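Local coordinates for protein putative Zn-dependent Alcohol Dehydrogenase (Rhodobacter sphaeroides, PDB 3IV6) that binds S-adenosylmethionine in a Rossmann-like domain and is probably a methyltransferase by fold, although it was named a putative zinc-dependent alcohol dehydrogenase, at residues Ala29-Arg34 and Leu115-Ile120; Asp37-Asn42 and Arg145-Leu150; His181-Gly186 and Trp207-Gly212. All coordinates share one frame; numbering follows the deposited sequence.

Contact 1: residues Ala29-Arg34 and Leu115-Ile120; sequences ARPSDR and LNDRLI. With SAM (S-adenosylmethionine), chain E.
The ionic part lies within Leu-115-Ile-120, where Asp-117 and Arg-118 form a salt bridge. Asp-117 sends CG anti to its backbone N (chi1 -178°), and the Arg-118 chain, bent at chi3, brings NE to Asp-117 OD1 at 3.3 Å with an N-H...O angle of 165°. The carboxylate oxygen lies in the guanidinium plane, whereas NE stands 38° out of the carboxylate plane. Asp-117 OD1 also takes a hydrogen bond from Ser-147, and Arg-118 NH1 donates to Ala-28 O.

Across the segments, backbone carbonyls lie round the guanidinium. Ala-29 O stands over one guanidinium face, offset toward its rim, while Arg-30 O meets the edge, 3.2 Å from Arg-118 NH2. This is the carboxyl end of strand 113-117, the fourth strand of a 3-2-1-4-5-7-6 sheet, an order characteristic of Rossmann-like methyltransferases, and the loop leaving it lines the S-adenosylmethionine site.

By packing alone, the Pro-31 ring and the Asp-117 carboxylate meet tip to tip. Beyond, the cofactor's methionine part passes Arg-118 O, 3.4 Å from SAM CG, and Leu-119 CD1 touches the adenine at SAM C8, 3.6 Å away. Ser-55, Thr-56, Asp-74, Asp-98 and Ile-99 also hydrogen-bond the cofactor.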
loop_
_atom_site.group_PDB
_atom_site.type_symbol
_atom_site.label_atom_id
_atom_site.label_comp_id
_atom_site.label_asym_id
_atom_site.label_seq_id
_atom_site.Cartn_x
_atom_site.Cartn_y
_atom_site.Cartn_z
ATOM N N ALA A 29 9.982 4.955 -4.691
ATOM C CA ALA A 29 8.965 4.005 -4.287
ATOM C C ALA A 29 8.282 4.525 -3.020
ATOM O O ALA A 29 7.361 3.911 -2.501
ATOM C CB ALA A 29 9.582 2.614 -4.080
ATOM N N ARG A 30 8.763 5.653 -2.515
ATOM C CA ARG A 30 8.094 6.334 -1.416
ATOM C C ARG A 30 7.709 7.735 -1.844
ATOM O O ARG A 30 8.230 8.241 -2.832
ATOM C CB ARG A 30 8.991 6.407 -0.196
ATOM C CG ARG A 30 10.253 7.127 -0.408
ATOM C CD ARG A 30 10.781 7.577 0.935
ATOM N NE ARG A 30 12.154 8.077 0.895
ATOM C CZ ARG A 30 13.226 7.302 0.715
ATOM N NH1 ARG A 30 13.065 5.984 0.532
ATOM N NH2 ARG A 30 14.455 7.850 0.698
ATOM N N PRO A 31 6.798 8.379 -1.106
ATOM C CA PRO A 31 6.495 9.755 -1.531
ATOM C C PRO A 31 7.702 10.667 -1.407
ATOM O O PRO A 31 8.494 10.518 -0.508
ATOM C CB PRO A 31 5.368 10.185 -0.586
ATOM C CG PRO A 31 4.828 8.891 -0.011
ATOM C CD PRO A 31 5.941 7.923 0.004
ATOM N N SER A 32 7.854 11.593 -2.337
ATOM C CA SER A 32 8.801 12.720 -2.176
ATOM C C SER A 32 8.392 13.741 -1.072
ATOM O O SER A 32 7.304 13.654 -0.473
ATOM C CB SER A 32 8.893 13.457 -3.488
ATOM O OG SER A 32 7.595 13.938 -3.794
ATOM N N ASP A 33 9.246 14.721 -0.803
ATOM C CA ASP A 33 8.838 15.787 0.118
ATOM C C ASP A 33 7.502 16.427 -0.327
ATOM O O ASP A 33 6.535 16.474 0.446
ATOM C CB ASP A 33 9.922 16.854 0.278
ATOM C CG ASP A 33 11.180 16.341 0.986
ATOM O OD1 ASP A 33 11.206 15.176 1.464
ATOM O OD2 ASP A 33 12.154 17.130 1.049
ATOM N N ARG A 34 7.438 16.874 -1.579
ATOM C CA ARG A 34 6.244 17.514 -2.073
ATOM C C ARG A 34 4.995 16.689 -1.851
ATOM O O ARG A 34 3.898 17.232 -1.512
ATOM C CB ARG A 34 6.384 17.769 -3.566
ATOM C CG ARG A 34 6.208 19.197 -3.919
ATOM C CD ARG A 34 7.496 19.991 -3.602
ATOM N NE ARG A 34 7.160 21.186 -2.854
ATOM C CZ ARG A 34 7.978 22.205 -2.688
ATOM N NH1 ARG A 34 7.584 23.245 -1.975
ATOM N NH2 ARG A 34 9.175 22.177 -3.243
ATOM N N LEU A 115 -4.462 7.766 5.691
ATOM C CA LEU A 115 -3.534 7.901 4.563
ATOM C C LEU A 115 -2.811 6.572 4.218
ATOM O O LEU A 115 -2.461 5.782 5.102
ATOM C CB LEU A 115 -2.502 8.995 4.855
ATOM C CG LEU A 115 -2.991 10.193 5.660
ATOM C CD1 LEU A 115 -1.829 11.074 6.031
ATOM C CD2 LEU A 115 -4.078 10.971 4.949
ATOM N N ASN A 116 -2.620 6.313 2.926
ATOM C CA ASN A 116 -1.620 5.328 2.507
ATOM C C ASN A 116 -1.089 5.574 1.104
ATOM O O ASN A 116 -1.830 6.058 0.227
ATOM C CB ASN A 116 -2.137 3.892 2.665
ATOM C CG ASN A 116 -3.505 3.672 2.015
ATOM O OD1 ASN A 116 -4.538 3.771 2.675
ATOM N ND2 ASN A 116 -3.504 3.324 0.735
ATOM N N ASP A 117 0.196 5.276 0.910
ATOM C CA ASP A 117 0.851 5.482 -0.377
ATOM C C ASP A 117 1.139 4.180 -1.111
ATOM O O ASP A 117 2.072 3.468 -0.750
ATOM C CB ASP A 117 2.164 6.241 -0.207
ATOM C CG ASP A 117 2.860 6.520 -1.551
ATOM O OD1 ASP A 117 2.171 6.803 -2.563
ATOM O OD2 ASP A 117 4.105 6.482 -1.587
ATOM N N ARG A 118 0.355 3.893 -2.146
ATOM C CA ARG A 118 0.602 2.759 -3.035
ATOM C C ARG A 118 0.473 1.396 -2.337
ATOM O O ARG A 118 1.094 0.393 -2.727
ATOM C CB ARG A 118 1.938 2.931 -3.740
ATOM C CG ARG A 118 1.864 3.903 -4.908
ATOM C CD ARG A 118 3.240 4.245 -5.494
ATOM N NE ARG A 118 4.015 5.224 -4.736
ATOM C CZ ARG A 118 5.276 5.562 -5.045
ATOM N NH1 ARG A 118 5.855 4.984 -6.078
ATOM N NH2 ARG A 118 5.972 6.463 -4.330
ATOM N N LEU A 119 -0.381 1.362 -1.324
ATOM C CA LEU A 119 -0.636 0.160 -0.548
ATOM C C LEU A 119 -1.592 -0.750 -1.312
ATOM O O LEU A 119 -1.558 -1.954 -1.196
ATOM C CB LEU A 119 -1.281 0.570 0.760
ATOM C CG LEU A 119 -1.932 -0.540 1.549
ATOM C CD1 LEU A 119 -0.865 -1.551 1.962
ATOM C CD2 LEU A 119 -2.678 0.033 2.741
ATOM N N ILE A 120 -2.446 -0.144 -2.115
ATOM C CA ILE A 120 -3.453 -0.863 -2.864
ATOM C C ILE A 120 -2.770 -1.704 -3.937
ATOM O O ILE A 120 -3.319 -2.690 -4.410
ATOM C CB ILE A 120 -4.509 0.129 -3.453
ATOM C CG1 ILE A 120 -5.538 0.530 -2.391
ATOM C CG2 ILE A 120 -5.285 -0.480 -4.641
ATOM C CD1 ILE A 120 -6.096 1.887 -2.658
HETATM N N SAM E . 5.856 0.884 0.986
HETATM C CA SAM E . 5.518 1.862 -0.032
HETATM C C SAM E . 5.555 3.268 0.527
HETATM O O SAM E . 5.821 3.525 1.710
HETATM O OXT SAM E . 5.330 4.154 -0.264
HETATM C CB SAM E . 4.187 1.534 -0.698
HETATM C CG SAM E . 3.613 0.145 -0.386
HETATM S SD SAM E . 2.721 -0.047 1.190
HETATM C CE SAM E . 2.969 1.549 2.018
HETATM C "C5'" SAM E . 3.722 -1.283 2.091
HETATM C "C4'" SAM E . 3.657 -1.295 3.614
HETATM O "O4'" SAM E . 2.349 -1.640 4.035
HETATM C "C3'" SAM E . 4.566 -2.340 4.236
HETATM O "O3'" SAM E . 5.064 -1.783 5.431
HETATM C "C2'" SAM E . 3.644 -3.481 4.612
HETATM O "O2'" SAM E . 4.062 -4.126 5.796
HETATM C "C1'" SAM E . 2.313 -2.790 4.846
HETATM N N9 SAM E . 1.184 -3.636 4.436
HETATM C C8 SAM E . 1.073 -4.325 3.256
HETATM N N7 SAM E . -0.102 -5.010 3.258
HETATM C C5 SAM E . -0.760 -4.773 4.428
HETATM C C6 SAM E . -1.994 -5.219 4.937
HETATM N N6 SAM E . -2.794 -6.051 4.265
HETATM N N1 SAM E . -2.373 -4.798 6.187
HETATM C C2 SAM E . -1.530 -3.966 6.913
HETATM N N3 SAM E . -0.330 -3.511 6.421
HETATM C C4 SAM E . 0.055 -3.913 5.187
#

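Contact 2: residues Asp37-Asn42 and Arg145-Leu150; sequences DIFLEN and RASVKL
Two flat groups carry this contact, and each meets the other segment mainly at its edge. The Phe-39 ring turns its rim toward the strand: CZ comes 3.6 Å from Ser-147 OG and CE2 3.8 Å from Arg-145 O, both partners lying in the ring plane. The guanidinium of Arg-145 likewise works in its own plane, with the carbonyl groups of Phe-39 and Glu-41 along its edge.

Three hydrogen bonds follow. Arg-145 NH2 donates to Phe-39 O at 3.1 Å, coming from above the carbonyl plane, 65° out of it. The same nitrogen reaches Glu-41 O at 2.8 Å, in the carbonyl plane and on a lone pair, and Arg-145 NH1 reaches that oxygen at 3.0 Å, so Glu-41 O is gripped end-on by both terminal nitrogens. With NH2 spanning two carbonyls, the rotation of the guanidinium is well fixed. The fully extended run from CG to NE carries it there, and NE has a weak bond to Gln-255.

In fold terms, helix 33-39 precedes the first strand of the Rossmann-like sheet and packs on one of its faces, together with helix 57-65, whose Leu-59 also touches Phe-39. Strand 143-149 runs parallel to 113-117 on one side and antiparallel to 251-258 on the other. Arg-145 therefore ties the sheet to the carbonyls where helix 33-39 gives way to loop, a place where its positive charge would probably be favoured by the helix dipole. The Glu-41 carboxylate is not the partner, its OE1 lying 5.9 Å from Arg-145 NH2. Farther along the strand, Ser-147 meets the Phe-39 CZ edge with its first torsion in the crowded position (chi1 66°), its OG being held by Asp-117.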
loop_
_atom_site.group_PDB
_atom_site.type_symbol
_atom_site.label_atom_id
_atom_site.label_comp_id
_atom_site.label_asym_id
_atom_site.label_seq_id
_atom_site.Cartn_x
_atom_site.Cartn_y
_atom_site.Cartn_z
ATOM N N ASP A 37 3.661 16.433 1.645
ATOM C CA ASP A 37 2.854 17.630 1.790
ATOM C C ASP A 37 1.435 17.537 1.190
ATOM O O ASP A 37 0.455 17.947 1.816
ATOM C CB ASP A 37 3.626 18.821 1.242
ATOM C CG ASP A 37 4.855 19.137 2.070
ATOM O OD1 ASP A 37 5.030 18.494 3.140
ATOM O OD2 ASP A 37 5.653 20.019 1.661
ATOM N N ILE A 38 1.311 17.004 -0.013
ATOM C CA ILE A 38 -0.003 16.854 -0.614
ATOM C C ILE A 38 -0.909 15.890 0.159
ATOM O O ILE A 38 -2.117 16.089 0.242
ATOM C CB ILE A 38 0.138 16.396 -2.067
ATOM C CG1 ILE A 38 0.765 17.506 -2.900
ATOM C CG2 ILE A 38 -1.199 15.934 -2.654
ATOM C CD1 ILE A 38 1.379 17.012 -4.203
ATOM N N PHE A 39 -0.310 14.838 0.707
ATOM C CA PHE A 39 -0.987 13.829 1.523
ATOM C C PHE A 39 -1.567 14.480 2.778
ATOM O O PHE A 39 -2.471 13.952 3.413
ATOM C CB PHE A 39 0.013 12.710 1.933
ATOM C CG PHE A 39 -0.092 11.457 1.091
ATOM C CD1 PHE A 39 0.878 11.151 0.160
ATOM C CD2 PHE A 39 -1.193 10.610 1.210
ATOM C CE1 PHE A 39 0.769 10.018 -0.619
ATOM C CE2 PHE A 39 -1.312 9.470 0.428
ATOM C CZ PHE A 39 -0.328 9.172 -0.498
ATOM N N LEU A 40 -1.041 15.645 3.117
ATOM C CA LEU A 40 -1.258 16.218 4.424
ATOM C C LEU A 40 -1.986 17.548 4.385
ATOM O O LEU A 40 -2.187 18.163 5.415
ATOM C CB LEU A 40 0.093 16.394 5.142
ATOM C CG LEU A 40 0.796 15.133 5.639
ATOM C CD1 LEU A 40 2.131 15.511 6.277
ATOM C CD2 LEU A 40 -0.082 14.431 6.606
ATOM N N GLU A 41 -2.364 17.992 3.203
ATOM C CA GLU A 41 -3.008 19.286 3.079
ATOM C C GLU A 41 -4.311 19.382 3.838
ATOM O O GLU A 41 -5.121 18.482 3.776
ATOM C CB GLU A 41 -3.281 19.604 1.626
ATOM C CG GLU A 41 -2.049 19.751 0.792
ATOM C CD GLU A 41 -2.387 19.974 -0.659
ATOM O OE1 GLU A 41 -3.592 19.953 -1.010
ATOM O OE2 GLU A 41 -1.445 20.164 -1.448
ATOM N N ASN A 42 -4.516 20.502 4.521
ATOM C CA ASN A 42 -5.755 20.739 5.242
ATOM C C ASN A 42 -5.851 19.857 6.455
ATOM O O ASN A 42 -6.900 19.822 7.092
ATOM C CB ASN A 42 -6.975 20.481 4.370
ATOM C CG ASN A 42 -7.040 21.393 3.182
ATOM O OD1 ASN A 42 -6.238 22.322 3.054
ATOM N ND2 ASN A 42 -7.990 21.127 2.285
ATOM N N ARG A 145 -7.275 9.154 2.080
ATOM C CA ARG A 145 -6.420 9.528 0.962
ATOM C C ARG A 145 -5.515 8.362 0.632
ATOM O O ARG A 145 -4.674 7.924 1.436
ATOM C CB ARG A 145 -5.639 10.792 1.295
ATOM C CG ARG A 145 -6.537 12.017 1.559
ATOM C CD ARG A 145 -5.725 13.199 1.957
ATOM N NE ARG A 145 -6.560 14.388 2.046
ATOM C CZ ARG A 145 -6.158 15.584 2.487
ATOM N NH1 ARG A 145 -7.032 16.600 2.507
ATOM N NH2 ARG A 145 -4.908 15.779 2.898
ATOM N N ALA A 146 -5.728 7.813 -0.551
ATOM C CA ALA A 146 -4.994 6.601 -0.968
ATOM C C ALA A 146 -4.417 6.741 -2.380
ATOM O O ALA A 146 -5.158 6.914 -3.336
ATOM C CB ALA A 146 -5.904 5.364 -0.881
ATOM N N SER A 147 -3.099 6.701 -2.515
ATOM C CA SER A 147 -2.524 6.835 -3.845
ATOM C C SER A 147 -2.343 5.453 -4.455
ATOM O O SER A 147 -2.104 4.502 -3.743
ATOM C CB SER A 147 -1.191 7.473 -3.726
ATOM O OG SER A 147 -0.351 6.575 -3.033
ATOM N N VAL A 148 -2.468 5.344 -5.768
ATOM C CA VAL A 148 -2.292 4.086 -6.439
ATOM C C VAL A 148 -1.402 4.262 -7.654
ATOM O O VAL A 148 -1.618 5.148 -8.439
ATOM C CB VAL A 148 -3.613 3.550 -6.930
ATOM C CG1 VAL A 148 -3.420 2.097 -7.444
ATOM C CG2 VAL A 148 -4.631 3.590 -5.792
ATOM N N LYS A 149 -0.387 3.423 -7.805
ATOM C CA LYS A 149 0.435 3.432 -9.014
ATOM C C LYS A 149 -0.337 2.794 -10.162
ATOM O O LYS A 149 -0.855 1.727 -9.988
ATOM C CB LYS A 149 1.743 2.668 -8.791
ATOM C CG LYS A 149 2.883 3.232 -9.578
ATOM C CD LYS A 149 3.767 2.177 -10.188
ATOM C CE LYS A 149 3.160 1.669 -11.477
ATOM N NZ LYS A 149 3.219 2.713 -12.548
ATOM N N LEU A 150 -0.377 3.425 -11.334
ATOM C CA LEU A 150 -1.248 2.967 -12.401
ATOM C C LEU A 150 -0.495 2.407 -13.595
ATOM O O LEU A 150 0.585 2.882 -13.956
ATOM C CB LEU A 150 -2.201 4.062 -12.855
ATOM C CG LEU A 150 -3.055 4.798 -11.809
ATOM C CD1 LEU A 150 -3.658 6.041 -12.433
ATOM C CD2 LEU A 150 -4.174 3.925 -11.231
#

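Contact 3: residues His181-Gly186 and Trp207-Gly212; sequences HFREAG and WYRRRG
Phe-182 projects toward the helix end, with CG anti to its carbonyl carbon (chi1 -51°). Its CB starts 3.6 Å from Tyr-208 O. CG meets Tyr-208 CD1 at 3.8 Å, and CD2 lies 3.5 Å from Gly-212 O, with Tyr-208 O equally near. At the far end, CZ is 4.1 Å from Tyr-208 CE1. Tyr-208 CD1 thus sits over the centre of one Phe-182 face: the pair is a T-shaped stack, with centroids 5.0 Å apart and planes at 82°, the tyrosine supplying the edge. Leu-189 of helix 187-192 packs against both rings. An alanine in place of Phe-182 removes the face on which the Tyr-208 edge rests and would probably loosen the packing of the loop on the helix.

The fold at this point is a small antiparallel sheet inserted between strands 143-149 and 237-244 of the main sheet. Strand 179-181 leads into the loop of Phe-182, and helix 201-210 ends before strand 213-215, its neighbour in that sheet; Gly-212, with positive phi, makes the turn.

Polar bridging falls to one water, which accepts from Arg-183 N at 2.9 Å and donates to Arg-209 O and Gly-212 O. More acceptors than protons lie around it, so its two donations need not be simultaneous. Arg-183, extended from CG to NE, runs past Arg-209 O, its CB 3.5 Å from it. The two guanidinium groups cross obliquely, a like-charged pair whose repulsion is probably eased by the Arg-209 salt bridge to Glu-206.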
loop_
_atom_site.group_PDB
_atom_site.type_symbol
_atom_site.label_atom_id
_atom_site.label_comp_id
_atom_site.label_asym_id
_atom_site.label_seq_id
_atom_site.Cartn_x
_atom_site.Cartn_y
_atom_site.Cartn_z
ATOM N N HIS A 181 1.079 -13.494 -10.403
ATOM C CA HIS A 181 1.553 -14.378 -9.325
ATOM C C HIS A 181 3.050 -14.615 -9.423
ATOM O O HIS A 181 3.488 -15.421 -10.235
ATOM C CB HIS A 181 0.869 -15.728 -9.353
ATOM C CG HIS A 181 0.909 -16.414 -8.033
ATOM N ND1 HIS A 181 0.024 -17.411 -7.676
ATOM C CD2 HIS A 181 1.695 -16.200 -6.951
ATOM C CE1 HIS A 181 0.284 -17.797 -6.439
ATOM N NE2 HIS A 181 1.285 -17.071 -5.972
ATOM N N PHE A 182 3.852 -13.929 -8.627
ATOM C CA PHE A 182 5.289 -13.937 -8.915
ATOM C C PHE A 182 5.978 -15.297 -8.671
ATOM O O PHE A 182 6.774 -15.779 -9.489
ATOM C CB PHE A 182 5.977 -12.823 -8.125
ATOM C CG PHE A 182 5.336 -11.498 -8.297
ATOM C CD1 PHE A 182 5.403 -10.829 -9.526
ATOM C CD2 PHE A 182 4.646 -10.920 -7.239
ATOM C CE1 PHE A 182 4.799 -9.585 -9.700
ATOM C CE2 PHE A 182 4.027 -9.697 -7.395
ATOM C CZ PHE A 182 4.110 -9.013 -8.639
ATOM N N ARG A 183 5.663 -15.895 -7.527
ATOM C CA ARG A 183 6.189 -17.182 -7.110
ATOM C C ARG A 183 5.812 -18.296 -8.078
ATOM O O ARG A 183 6.099 -19.453 -7.818
ATOM C CB ARG A 183 5.623 -17.512 -5.726
ATOM C CG ARG A 183 6.124 -18.788 -5.089
ATOM C CD ARG A 183 5.482 -18.981 -3.736
ATOM N NE ARG A 183 6.253 -19.892 -2.905
ATOM C CZ ARG A 183 6.304 -21.211 -3.097
ATOM N NH1 ARG A 183 5.627 -21.762 -4.105
ATOM N NH2 ARG A 183 7.032 -21.980 -2.284
ATOM N N GLU A 184 5.173 -17.934 -9.185
ATOM C CA GLU A 184 4.639 -18.917 -10.119
ATOM C C GLU A 184 5.104 -18.635 -11.544
ATOM O O GLU A 184 4.820 -19.401 -12.464
ATOM C CB GLU A 184 3.111 -18.939 -10.059
ATOM C CG GLU A 184 2.546 -19.651 -8.841
ATOM C CD GLU A 184 2.269 -21.118 -9.100
ATOM O OE1 GLU A 184 2.983 -21.722 -9.929
ATOM O OE2 GLU A 184 1.338 -21.668 -8.475
ATOM N N ALA A 185 5.820 -17.528 -11.718
ATOM C CA ALA A 185 6.660 -17.337 -12.895
ATOM C C ALA A 185 7.978 -18.092 -12.758
ATOM O O ALA A 185 8.719 -18.246 -13.730
ATOM C CB ALA A 185 6.915 -15.856 -13.128
ATOM N N GLY A 186 8.265 -18.560 -11.548
ATOM C CA GLY A 186 9.519 -19.232 -11.268
ATOM C C GLY A 186 10.706 -18.534 -11.903
ATOM O O GLY A 186 11.063 -17.421 -11.517
ATOM N N TRP A 207 11.400 -11.469 -1.489
ATOM C CA TRP A 207 10.340 -10.485 -1.300
ATOM C C TRP A 207 9.219 -10.628 -2.336
ATOM O O TRP A 207 8.037 -10.630 -2.008
ATOM C CB TRP A 207 10.987 -9.147 -1.477
ATOM C CG TRP A 207 10.170 -7.979 -1.135
ATOM C CD1 TRP A 207 9.360 -7.826 -0.054
ATOM C CD2 TRP A 207 10.121 -6.761 -1.858
ATOM N NE1 TRP A 207 8.789 -6.583 -0.075
ATOM C CE2 TRP A 207 9.249 -5.907 -1.174
ATOM C CE3 TRP A 207 10.732 -6.311 -3.031
ATOM C CZ2 TRP A 207 8.972 -4.622 -1.615
ATOM C CZ3 TRP A 207 10.453 -5.025 -3.474
ATOM C CH2 TRP A 207 9.579 -4.202 -2.769
ATOM N N TYR A 208 9.599 -10.738 -3.599
ATOM C CA TYR A 208 8.609 -10.931 -4.646
ATOM C C TYR A 208 7.835 -12.240 -4.483
ATOM O O TYR A 208 6.620 -12.249 -4.609
ATOM C CB TYR A 208 9.251 -10.820 -6.041
ATOM C CG TYR A 208 9.145 -9.418 -6.592
ATOM C CD1 TYR A 208 7.948 -8.962 -7.147
ATOM C CD2 TYR A 208 10.207 -8.520 -6.505
ATOM C CE1 TYR A 208 7.814 -7.678 -7.623
ATOM C CE2 TYR A 208 10.079 -7.205 -6.978
ATOM C CZ TYR A 208 8.877 -6.798 -7.538
ATOM O OH TYR A 208 8.719 -5.506 -8.019
ATOM N N ARG A 209 8.549 -13.326 -4.205
ATOM C CA ARG A 209 7.929 -14.640 -4.087
ATOM C C ARG A 209 6.965 -14.691 -2.907
ATOM O O ARG A 209 5.925 -15.347 -2.970
ATOM C CB ARG A 209 8.998 -15.725 -3.939
ATOM C CG ARG A 209 9.668 -16.118 -5.245
ATOM C CD ARG A 209 10.967 -16.869 -4.996
ATOM N NE ARG A 209 10.883 -17.730 -3.821
ATOM C CZ ARG A 209 10.588 -19.026 -3.863
ATOM N NH1 ARG A 209 10.348 -19.615 -5.027
ATOM N NH2 ARG A 209 10.533 -19.733 -2.744
ATOM N N ARG A 210 7.316 -13.993 -1.832
ATOM C CA ARG A 210 6.499 -13.983 -0.624
ATOM C C ARG A 210 5.318 -13.029 -0.766
ATOM O O ARG A 210 4.404 -13.031 0.058
ATOM C CB ARG A 210 7.345 -13.596 0.592
ATOM C CG ARG A 210 8.522 -14.522 0.848
ATOM C CD ARG A 210 9.097 -14.310 2.240
ATOM N NE ARG A 210 10.101 -15.317 2.576
ATOM C CZ ARG A 210 10.819 -15.311 3.694
ATOM N NH1 ARG A 210 10.647 -14.349 4.589
ATOM N NH2 ARG A 210 11.709 -16.268 3.916
ATOM N N ARG A 211 5.344 -12.215 -1.816
ATOM C CA ARG A 211 4.393 -11.120 -1.959
ATOM C C ARG A 211 3.066 -11.611 -2.530
ATOM O O ARG A 211 2.049 -10.923 -2.444
ATOM C CB ARG A 211 4.973 -10.019 -2.850
ATOM C CG ARG A 211 5.323 -8.740 -2.108
ATOM C CD ARG A 211 6.334 -7.912 -2.885
ATOM N NE ARG A 211 5.715 -7.191 -3.994
ATOM C CZ ARG A 211 6.262 -6.146 -4.605
ATOM N NH1 ARG A 211 7.447 -5.694 -4.215
ATOM N NH2 ARG A 211 5.627 -5.554 -5.606
ATOM N N GLY A 212 3.085 -12.806 -3.112
ATOM C CA GLY A 212 1.863 -13.478 -3.513
ATOM C C GLY A 212 1.346 -12.991 -4.853
ATOM O O GLY A 212 2.120 -12.768 -5.784
HETATM O O HOH W 1 4.499 -14.433 -5.326
#

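From the N terminus, the chain first lays down 29-34 and 37-42, then runs through three parallel strands before 115-120 closes contact 1 across 80 intervening residues. Contact 2 closes later, at 145-150, so the two cross. Contact 1 sets the loop leading into helix 33-39 against the end of strand 113-117, while contact 2 joins the helix's C-terminal end to neighbouring strand 143-149. The two touch where Arg-118 N probably hydrogen-bonds Ser-147 O at 3.0 Å. Contact 3 follows in series, closing a short loop of 20 residues in the inserted subdomain. Its centre lies about 23 Å from that of contact 1 and 28 Å from that of contact 2.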